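Local coordinates for CBS domain-containing protein (Pyrococcus horikoshii, PDB 2YZQ), which is of unknown function but binds S-adenosylmethionine and, with its four CBS domain repeats, may act as a sensor of this or a related adenosyl ligand, at residues 86-94 with 105-113; 247-255 with 266-274. All coordinates share one frame; numbering follows the deposited sequence.

Contact 1. Residues 86-94 with 105-113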
loop_
_atom_site.group_PDB
_atom_site.type_symbol
_atom_site.label_atom_id
_atom_site.label_comp_id
_atom_site.label_asym_id
_atom_site.label_seq_id
_atom_site.Cartn_x
_atom_site.Cartn_y
_atom_site.Cartn_z
ATOM N N MET A 86 8.029 -6.484 -6.889
ATOM C CA MET A 86 7.543 -5.409 -6.033
ATOM C C MET A 86 8.322 -5.396 -4.723
ATOM O O MET A 86 8.688 -4.335 -4.222
ATOM C CB MET A 86 6.056 -5.591 -5.740
ATOM C CG MET A 86 5.172 -5.450 -6.965
ATOM S SD MET A 86 3.442 -5.707 -6.533
ATOM C CE MET A 86 2.631 -5.287 -8.081
ATOM N N LEU A 87 8.567 -6.584 -4.177
ATOM C CA LEU A 87 9.302 -6.715 -2.923
ATOM C C LEU A 87 10.773 -6.356 -3.106
ATOM O O LEU A 87 11.399 -5.794 -2.208
ATOM C CB LEU A 87 9.182 -8.144 -2.389
ATOM C CG LEU A 87 7.788 -8.566 -1.916
ATOM C CD1 LEU A 87 7.746 -10.072 -1.692
ATOM C CD2 LEU A 87 7.439 -7.811 -0.644
ATOM N N GLU A 88 11.316 -6.678 -4.274
ATOM C CA GLU A 88 12.716 -6.396 -4.577
ATOM C C GLU A 88 13.018 -4.905 -4.702
ATOM O O GLU A 88 14.043 -4.429 -4.214
ATOM C CB GLU A 88 13.121 -7.111 -5.870
ATOM C CG GLU A 88 14.500 -6.728 -6.390
ATOM C CD GLU A 88 14.874 -7.474 -7.655
ATOM O OE1 GLU A 88 14.065 -7.475 -8.606
ATOM O OE2 GLU A 88 15.979 -8.056 -7.702
ATOM N N TYR A 89 12.126 -4.167 -5.353
ATOM C CA TYR A 89 12.328 -2.736 -5.543
ATOM C C TYR A 89 11.548 -1.903 -4.535
ATOM O O TYR A 89 11.588 -0.674 -4.577
ATOM C CB TYR A 89 11.917 -2.335 -6.962
ATOM C CG TYR A 89 12.566 -3.176 -8.037
ATOM C CD1 TYR A 89 13.955 -3.260 -8.140
ATOM C CD2 TYR A 89 11.795 -3.900 -8.941
ATOM C CE1 TYR A 89 14.557 -4.049 -9.116
ATOM C CE2 TYR A 89 12.386 -4.690 -9.922
ATOM C CZ TYR A 89 13.766 -4.761 -10.004
ATOM O OH TYR A 89 14.354 -5.539 -10.975
ATOM N N ASP A 90 10.855 -2.574 -3.621
ATOM C CA ASP A 90 10.050 -1.887 -2.620
ATOM C C ASP A 90 9.209 -0.841 -3.339
ATOM O O ASP A 90 9.138 0.318 -2.932
ATOM C CB ASP A 90 10.948 -1.229 -1.565
ATOM C CG ASP A 90 10.157 -0.627 -0.415
ATOM O OD1 ASP A 90 9.197 -1.276 0.053
ATOM O OD2 ASP A 90 10.502 0.489 0.029
ATOM N N TYR A 91 8.578 -1.269 -4.430
ATOM C CA TYR A 91 7.737 -0.396 -5.237
ATOM C C TYR A 91 6.346 -1.030 -5.290
ATOM O O TYR A 91 6.221 -2.249 -5.374
ATOM C CB TYR A 91 8.338 -0.253 -6.639
ATOM C CG TYR A 91 7.826 0.939 -7.413
ATOM C CD1 TYR A 91 7.967 2.235 -6.917
ATOM C CD2 TYR A 91 7.198 0.772 -8.645
ATOM C CE1 TYR A 91 7.491 3.335 -7.630
ATOM C CE2 TYR A 91 6.721 1.859 -9.363
ATOM C CZ TYR A 91 6.868 3.137 -8.852
ATOM O OH TYR A 91 6.383 4.207 -9.566
ATOM N N ARG A 92 5.311 -0.197 -5.248
ATOM C CA ARG A 92 3.931 -0.679 -5.213
ATOM C C ARG A 92 3.237 -1.002 -6.528
ATOM O O ARG A 92 2.026 -1.219 -6.551
ATOM C CB ARG A 92 3.075 0.309 -4.421
ATOM C CG ARG A 92 3.507 0.464 -2.966
ATOM C CD ARG A 92 2.689 1.537 -2.257
ATOM N NE ARG A 92 1.262 1.224 -2.232
ATOM C CZ ARG A 92 0.707 0.299 -1.455
ATOM N NH1 ARG A 92 1.459 -0.417 -0.623
ATOM N NH2 ARG A 92 -0.601 0.087 -1.514
ATOM N N ARG A 93 3.981 -1.036 -7.621
ATOM C CA ARG A 93 3.354 -1.361 -8.891
ATOM C C ARG A 93 4.357 -1.851 -9.907
ATOM O O ARG A 93 5.559 -1.627 -9.776
ATOM C CB ARG A 93 2.609 -0.147 -9.450
ATOM C CG ARG A 93 3.504 0.998 -9.873
ATOM C CD ARG A 93 2.686 2.240 -10.182
ATOM N NE ARG A 93 1.926 2.692 -9.019
ATOM C CZ ARG A 93 2.475 3.082 -7.871
ATOM N NH1 ARG A 93 3.792 3.080 -7.724
ATOM N NH2 ARG A 93 1.705 3.471 -6.865
ATOM N N VAL A 94 3.845 -2.547 -10.914
ATOM C CA VAL A 94 4.670 -3.061 -11.988
ATOM C C VAL A 94 3.966 -2.716 -13.290
ATOM O O VAL A 94 2.740 -2.720 -13.361
ATOM C CB VAL A 94 4.849 -4.600 -11.904
ATOM C CG1 VAL A 94 5.477 -4.977 -10.567
ATOM C CG2 VAL A 94 3.510 -5.302 -12.085
ATOM N N GLY A 105 -0.580 -2.835 -19.654
ATOM C CA GLY A 105 -1.317 -2.911 -18.409
ATOM C C GLY A 105 -0.485 -2.413 -17.247
ATOM O O GLY A 105 0.707 -2.160 -17.396
ATOM N N ILE A 106 -1.134 -2.249 -16.100
ATOM C CA ILE A 106 -0.474 -1.813 -14.878
ATOM C C ILE A 106 -1.032 -2.680 -13.757
ATOM O O ILE A 106 -2.238 -2.928 -13.692
ATOM C CB ILE A 106 -0.761 -0.328 -14.562
ATOM C CG1 ILE A 106 -0.117 0.571 -15.618
ATOM C CG2 ILE A 106 -0.225 0.023 -13.169
ATOM C CD1 ILE A 106 1.394 0.430 -15.720
ATOM N N LEU A 107 -0.152 -3.158 -12.888
ATOM C CA LEU A 107 -0.571 -4.001 -11.777
ATOM C C LEU A 107 -0.055 -3.399 -10.481
ATOM O O LEU A 107 1.148 -3.226 -10.312
ATOM C CB LEU A 107 -0.006 -5.409 -11.942
ATOM C CG LEU A 107 -0.260 -6.382 -10.789
ATOM C CD1 LEU A 107 -1.746 -6.723 -10.718
ATOM C CD2 LEU A 107 0.566 -7.639 -10.994
ATOM N N THR A 108 -0.968 -3.081 -9.572
ATOM C CA THR A 108 -0.579 -2.492 -8.295
ATOM C C THR A 108 -0.804 -3.451 -7.140
ATOM O O THR A 108 -1.441 -4.489 -7.289
ATOM C CB THR A 108 -1.391 -1.225 -7.983
ATOM O OG1 THR A 108 -2.745 -1.586 -7.682
ATOM C CG2 THR A 108 -1.378 -0.279 -9.170
ATOM N N VAL A 109 -0.266 -3.091 -5.980
ATOM C CA VAL A 109 -0.452 -3.901 -4.788
ATOM C C VAL A 109 -1.948 -3.913 -4.499
ATOM O O VAL A 109 -2.509 -4.943 -4.128
ATOM C CB VAL A 109 0.293 -3.297 -3.579
ATOM C CG1 VAL A 109 -0.109 -4.028 -2.308
ATOM C CG2 VAL A 109 1.792 -3.405 -3.792
ATOM N N GLY A 110 -2.583 -2.760 -4.687
ATOM C CA GLY A 110 -4.013 -2.646 -4.457
ATOM C C GLY A 110 -4.793 -3.632 -5.308
ATOM O O GLY A 110 -5.734 -4.267 -4.829
ATOM N N ASP A 111 -4.401 -3.767 -6.571
ATOM C CA ASP A 111 -5.077 -4.694 -7.472
ATOM C C ASP A 111 -4.976 -6.121 -6.957
ATOM O O ASP A 111 -5.943 -6.880 -7.005
ATOM C CB ASP A 111 -4.471 -4.651 -8.878
ATOM C CG ASP A 111 -4.685 -3.327 -9.577
ATOM O OD1 ASP A 111 -5.764 -2.721 -9.410
ATOM O OD2 ASP A 111 -3.770 -2.903 -10.316
ATOM N N ILE A 112 -3.794 -6.494 -6.478
ATOM C CA ILE A 112 -3.592 -7.843 -5.977
ATOM C C ILE A 112 -4.476 -8.097 -4.758
ATOM O O ILE A 112 -5.077 -9.155 -4.635
ATOM C CB ILE A 112 -2.107 -8.086 -5.636
ATOM C CG1 ILE A 112 -1.280 -8.014 -6.927
ATOM C CG2 ILE A 112 -1.936 -9.441 -4.959
ATOM C CD1 ILE A 112 0.201 -8.237 -6.742
ATOM N N ILE A 113 -4.572 -7.115 -3.872
ATOM C CA ILE A 113 -5.399 -7.259 -2.678
ATOM C C ILE A 113 -6.889 -7.370 -3.014
ATOM O O ILE A 113 -7.561 -8.322 -2.610
ATOM C CB ILE A 113 -5.220 -6.054 -1.723
ATOM C CG1 ILE A 113 -3.768 -5.972 -1.250
ATOM C CG2 ILE A 113 -6.188 -6.168 -0.545
ATOM C CD1 ILE A 113 -3.250 -7.231 -0.611
HETATM O O HOH W 1 -1.810 -0.118 -4.563
#

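Contact 2. Residues 247-255 with 266-274. With SAM (S-adenosylmethionine), chain B.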
loop_
_atom_site.group_PDB
_atom_site.type_symbol
_atom_site.label_atom_id
_atom_site.label_comp_id
_atom_site.label_asym_id
_atom_site.label_seq_id
_atom_site.Cartn_x
_atom_site.Cartn_y
_atom_site.Cartn_z
ATOM N N MET A 247 -9.293 -4.953 3.956
ATOM C CA MET A 247 -8.549 -3.907 3.267
ATOM C C MET A 247 -9.376 -3.351 2.113
ATOM O O MET A 247 -9.417 -2.141 1.893
ATOM C CB MET A 247 -7.220 -4.450 2.736
ATOM C CG MET A 247 -6.228 -4.816 3.833
ATOM S SD MET A 247 -4.682 -5.457 3.164
ATOM C CE MET A 247 -3.605 -5.263 4.588
ATOM N N ALA A 248 -10.036 -4.243 1.379
ATOM C CA ALA A 248 -10.864 -3.834 0.250
ATOM C C ALA A 248 -12.123 -3.106 0.713
ATOM O O ALA A 248 -12.476 -2.051 0.185
ATOM C CB ALA A 248 -11.246 -5.057 -0.583
ATOM N N LYS A 249 -12.793 -3.676 1.708
ATOM C CA LYS A 249 -14.025 -3.108 2.247
ATOM C C LYS A 249 -13.867 -1.690 2.793
ATOM O O LYS A 249 -14.694 -0.814 2.526
ATOM C CB LYS A 249 -14.568 -4.021 3.350
ATOM C CG LYS A 249 -15.795 -3.486 4.070
ATOM C CD LYS A 249 -16.281 -4.470 5.123
ATOM C CE LYS A 249 -16.665 -5.803 4.496
ATOM N NZ LYS A 249 -17.155 -6.777 5.513
ATOM N N TYR A 250 -12.800 -1.469 3.553
ATOM C CA TYR A 250 -12.544 -0.175 4.169
ATOM C C TYR A 250 -11.554 0.699 3.402
ATOM O O TYR A 250 -11.283 1.835 3.804
ATOM C CB TYR A 250 -12.043 -0.391 5.598
ATOM C CG TYR A 250 -13.026 -1.138 6.472
ATOM C CD1 TYR A 250 -14.200 -0.527 6.909
ATOM C CD2 TYR A 250 -12.792 -2.461 6.847
ATOM C CE1 TYR A 250 -15.119 -1.215 7.701
ATOM C CE2 TYR A 250 -13.701 -3.160 7.636
ATOM C CZ TYR A 250 -14.863 -2.530 8.060
ATOM O OH TYR A 250 -15.765 -3.218 8.840
ATOM N N SER A 251 -11.027 0.173 2.298
ATOM C CA SER A 251 -10.057 0.892 1.477
ATOM C C SER A 251 -8.861 1.331 2.310
ATOM O O SER A 251 -8.459 2.492 2.278
ATOM C CB SER A 251 -10.702 2.110 0.815
ATOM O OG SER A 251 -11.654 1.708 -0.161
ATOM N N ILE A 252 -8.309 0.389 3.063
ATOM C CA ILE A 252 -7.153 0.666 3.907
ATOM C C ILE A 252 -6.020 -0.277 3.518
ATOM O O ILE A 252 -6.257 -1.419 3.117
ATOM C CB ILE A 252 -7.502 0.492 5.399
ATOM C CG1 ILE A 252 -8.147 -0.877 5.625
ATOM C CG2 ILE A 252 -8.432 1.628 5.844
ATOM C CD1 ILE A 252 -8.653 -1.101 7.045
ATOM N N GLU A 253 -4.789 0.209 3.641
ATOM C CA GLU A 253 -3.616 -0.570 3.261
ATOM C C GLU A 253 -2.940 -1.334 4.393
ATOM O O GLU A 253 -1.943 -2.019 4.163
ATOM C CB GLU A 253 -2.587 0.347 2.593
ATOM C CG GLU A 253 -3.091 1.037 1.322
ATOM C CD GLU A 253 -3.771 2.375 1.577
ATOM O OE1 GLU A 253 -4.154 2.670 2.731
ATOM O OE2 GLU A 253 -3.934 3.138 0.600
ATOM N N GLN A 254 -3.471 -1.229 5.607
ATOM C CA GLN A 254 -2.858 -1.921 6.736
ATOM C C GLN A 254 -3.782 -2.093 7.930
ATOM O O GLN A 254 -4.630 -1.242 8.202
ATOM C CB GLN A 254 -1.614 -1.164 7.205
ATOM C CG GLN A 254 -1.909 0.231 7.762
ATOM C CD GLN A 254 -2.357 1.206 6.693
ATOM O OE1 GLN A 254 -1.637 1.454 5.726
ATOM N NE2 GLN A 254 -3.549 1.778 6.870
ATOM N N LEU A 255 -3.600 -3.201 8.644
ATOM C CA LEU A 255 -4.378 -3.486 9.846
ATOM C C LEU A 255 -3.449 -3.795 11.002
ATOM O O LEU A 255 -2.568 -4.646 10.884
ATOM C CB LEU A 255 -5.294 -4.703 9.668
ATOM C CG LEU A 255 -6.582 -4.626 8.845
ATOM C CD1 LEU A 255 -6.262 -4.354 7.394
ATOM C CD2 LEU A 255 -7.344 -5.939 8.990
ATOM N N GLY A 266 1.948 -6.089 16.221
ATOM C CA GLY A 266 2.443 -6.056 14.857
ATOM C C GLY A 266 1.550 -5.281 13.913
ATOM O O GLY A 266 0.624 -4.593 14.338
ATOM N N LEU A 267 1.824 -5.408 12.620
ATOM C CA LEU A 267 1.047 -4.709 11.609
ATOM C C LEU A 267 1.056 -5.534 10.334
ATOM O O LEU A 267 2.105 -6.027 9.925
ATOM C CB LEU A 267 1.681 -3.340 11.327
ATOM C CG LEU A 267 0.981 -2.425 10.315
ATOM C CD1 LEU A 267 -0.312 -1.901 10.927
ATOM C CD2 LEU A 267 1.895 -1.269 9.934
ATOM N N ILE A 268 -0.110 -5.728 9.727
ATOM C CA ILE A 268 -0.145 -6.457 8.466
ATOM C C ILE A 268 -0.500 -5.442 7.377
ATOM O O ILE A 268 -1.604 -4.900 7.352
ATOM C CB ILE A 268 -1.156 -7.652 8.488
ATOM C CG1 ILE A 268 -1.090 -8.404 7.154
ATOM C CG2 ILE A 268 -2.581 -7.173 8.784
ATOM C CD1 ILE A 268 0.235 -9.113 6.918
ATOM N N ARG A 269 0.473 -5.158 6.513
ATOM C CA ARG A 269 0.310 -4.203 5.419
ATOM C C ARG A 269 -0.043 -4.986 4.168
ATOM O O ARG A 269 0.215 -6.190 4.091
ATOM C CB ARG A 269 1.623 -3.453 5.153
ATOM C CG ARG A 269 2.221 -2.716 6.361
ATOM C CD ARG A 269 3.602 -2.184 5.987
ATOM N NE ARG A 269 4.505 -3.291 5.689
ATOM C CZ ARG A 269 5.601 -3.191 4.944
ATOM N NH1 ARG A 269 5.948 -2.027 4.411
ATOM N NH2 ARG A 269 6.352 -4.264 4.729
ATOM N N ASP A 270 -0.628 -4.307 3.187
ATOM C CA ASP A 270 -0.962 -4.978 1.942
ATOM C C ASP A 270 0.325 -5.527 1.330
ATOM O O ASP A 270 0.348 -6.623 0.773
ATOM C CB ASP A 270 -1.674 -4.016 0.961
ATOM C CG ASP A 270 -0.984 -2.654 0.820
ATOM O OD1 ASP A 270 0.175 -2.482 1.249
ATOM O OD2 ASP A 270 -1.615 -1.734 0.242
ATOM N N PHE A 271 1.402 -4.766 1.476
ATOM C CA PHE A 271 2.705 -5.142 0.945
ATOM C C PHE A 271 3.210 -6.444 1.569
ATOM O O PHE A 271 3.926 -7.214 0.928
ATOM C CB PHE A 271 3.714 -4.019 1.216
ATOM C CG PHE A 271 4.852 -3.970 0.234
ATOM C CD1 PHE A 271 4.634 -3.564 -1.080
ATOM C CD2 PHE A 271 6.141 -4.323 0.620
ATOM C CE1 PHE A 271 5.684 -3.507 -1.997
ATOM C CE2 PHE A 271 7.202 -4.271 -0.291
ATOM C CZ PHE A 271 6.969 -3.861 -1.603
ATOM N N ASP A 272 2.833 -6.692 2.820
ATOM C CA ASP A 272 3.269 -7.902 3.509
ATOM C C ASP A 272 2.578 -9.137 2.954
ATOM O O ASP A 272 3.118 -10.241 3.006
ATOM C CB ASP A 272 2.994 -7.793 5.012
ATOM C CG ASP A 272 3.835 -6.723 5.677
ATOM O OD1 ASP A 272 5.061 -6.730 5.462
ATOM O OD2 ASP A 272 3.276 -5.881 6.414
ATOM N N LEU A 273 1.373 -8.950 2.432
ATOM C CA LEU A 273 0.623 -10.063 1.872
ATOM C C LEU A 273 1.276 -10.591 0.595
ATOM O O LEU A 273 1.062 -11.740 0.216
ATOM C CB LEU A 273 -0.824 -9.633 1.614
ATOM C CG LEU A 273 -1.604 -9.324 2.898
ATOM C CD1 LEU A 273 -3.019 -8.881 2.555
ATOM C CD2 LEU A 273 -1.637 -10.560 3.788
ATOM N N LEU A 274 2.090 -9.761 -0.053
ATOM C CA LEU A 274 2.775 -10.178 -1.277
ATOM C C LEU A 274 3.700 -11.358 -0.990
ATOM O O LEU A 274 3.950 -12.193 -1.855
ATOM C CB LEU A 274 3.597 -9.023 -1.851
ATOM C CG LEU A 274 2.837 -7.770 -2.294
ATOM C CD1 LEU A 274 3.828 -6.718 -2.746
ATOM C CD2 LEU A 274 1.870 -8.116 -3.421
HETATM N N SAM B . -4.176 5.794 0.707
HETATM C CA SAM B . -5.640 5.926 0.734
HETATM C C SAM B . -6.046 7.273 0.161
HETATM O O SAM B . -7.207 7.479 -0.154
HETATM O OXT SAM B . -5.216 8.152 0.014
HETATM C CB SAM B . -6.128 5.793 2.183
HETATM C CG SAM B . -7.618 5.446 2.201
HETATM S SD SAM B . -8.139 5.007 3.887
HETATM C CE SAM B . -9.942 4.930 3.616
HETATM C "C5'" SAM B . -7.880 6.502 4.869
HETATM C "C4'" SAM B . -8.664 6.387 6.177
HETATM O "O4'" SAM B . -8.579 5.032 6.682
HETATM C "C3'" SAM B . -8.100 7.314 7.261
HETATM O "O3'" SAM B . -9.184 7.953 7.955
HETATM C "C2'" SAM B . -7.321 6.350 8.167
HETATM O "O2'" SAM B . -7.186 6.862 9.496
HETATM C "C1'" SAM B . -8.202 5.096 8.067
HETATM N N9 SAM B . -7.502 3.863 8.435
HETATM C C8 SAM B . -6.283 3.401 7.995
HETATM N N7 SAM B . -6.076 2.199 8.464
HETATM C C5 SAM B . -7.080 1.884 9.325
HETATM C C6 SAM B . -7.378 0.798 10.195
HETATM N N6 SAM B . -6.515 -0.273 10.315
HETATM N N1 SAM B . -8.521 0.828 10.911
HETATM C C2 SAM B . -9.354 1.874 10.867
HETATM N N3 SAM B . -9.134 2.896 10.045
HETATM C C4 SAM B . -8.009 2.952 9.291
#

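Contact 1. Residues 86-94 with 105-113
V94 and L107 form an antiparallel hydrogen-bonded pair, V94 N giving to L107 O at 2.8 Å and L107 N to V94 O at 3.0 Å, while R93 and T108 make the non-hydrogen-bonded pair beside them. This is the hairpin and its flanking helices from the beta-alpha-beta-beta-alpha core of a CBS domain. One more bond, V109 N to R92 O (3.0 Å), carries the pairing into helix 109-117. M86 suits the seam between helix and hairpin because its unbranched chain stays extended beyond CG (chi2 179°): SD lies against V109 CG2, and CE reaches I112 CD1 tip to tip at 4.0 Å. On the sheet face toward M86, V94 and L107 lie side by side, CG2 to CB 3.5 Å. R92 bends at chi3 (61°), which lays one face of its guanidinium over V109 CB, near the rim; its NH2 makes a salt bridge with D270. T108, beta-branched and at home in a strand or at a helix start, is the N-cap and shares a capping box with D111: D111 N gives to T108 OG1 at 3.0 Å, and T108 N bonds back to D111 OD2 at 2.9 Å, met on its anti side but 33° out of the carboxylate plane.

Contact 2. Residues 247-255 with 266-274
Three backbone hydrogen bonds join L255, I268, E253 and D270: L255 N to I268 O, the nearly straight return from I268 N to L255 O (178°), and D270 N to E253 O at 2.8 Å, which extends the pairing past the strand. Q254 and R269 form the intervening non-hydrogen-bonded pair. Apolar contacts close the side toward helix 240-250. M247, extended beyond CG, threads its flexible thioether between helix and hairpin, SD meeting L273 CD1 at 3.9 Å, and the branched I268 sets CG2 against L255 CB. Behind M247 the helix ends in a Schellman motif at S251, whose positive phi turns the chain back toward the sheet; in this CBS domain, helix, turn and strand together form one wall of the S-adenosylmethionine pocket. S251 to Q254 meet the ligand in sequence, E253 and Q254 through hydrogen bonds. Q254 reads the adenine twice: its backbone O accepts from N6 at 3.0 Å, and its NE2 gives a weak bond to N7, a donor's role that suits the amide. I252 spreads its branches along the nucleoside, CG2 3.5 Å from O4' and CD1 near C6, while S251 O comes within 3.0 Å of the sulfonium SD, a likely favourable charge arrangement. Acidic E253 takes the ligand's amino group, N to OE2 2.7 Å; a bend at chi2 (89°) carries its carboxylate away from D270. Within 266-274, R269 pairs with D272 through two nitrogens, NE to OD2 at 3.0 Å and NH2 to OD1 at 2.9 Å, both oxygens met from above the carboxylate plane.

Contacts 1 and 2 are equivalent helix-and-hairpin units of two different CBS domains in one chain, their centres about 13 Å apart, and they touch. The polar join is the salt bridge from R92 NH2 to D270 OD2, 2.7 Å long; beside it V109 CG1 packs against D270 CG at 3.5 Å. F271 of contact 2 packs its ring against the end of helix 79-89, CE2 3.6 Å from L87 CD2 and CZ 3.2 Å from M86 O. Only contact 2 bonds to S-adenosylmethionine, which D177, T228 and I232 also hydrogen-bond. Contact 1 nevertheless comes close, the R92 side chain lying about 7 Å from the ligand, so its charge may influence the pocket through D270, the neighbour of E253.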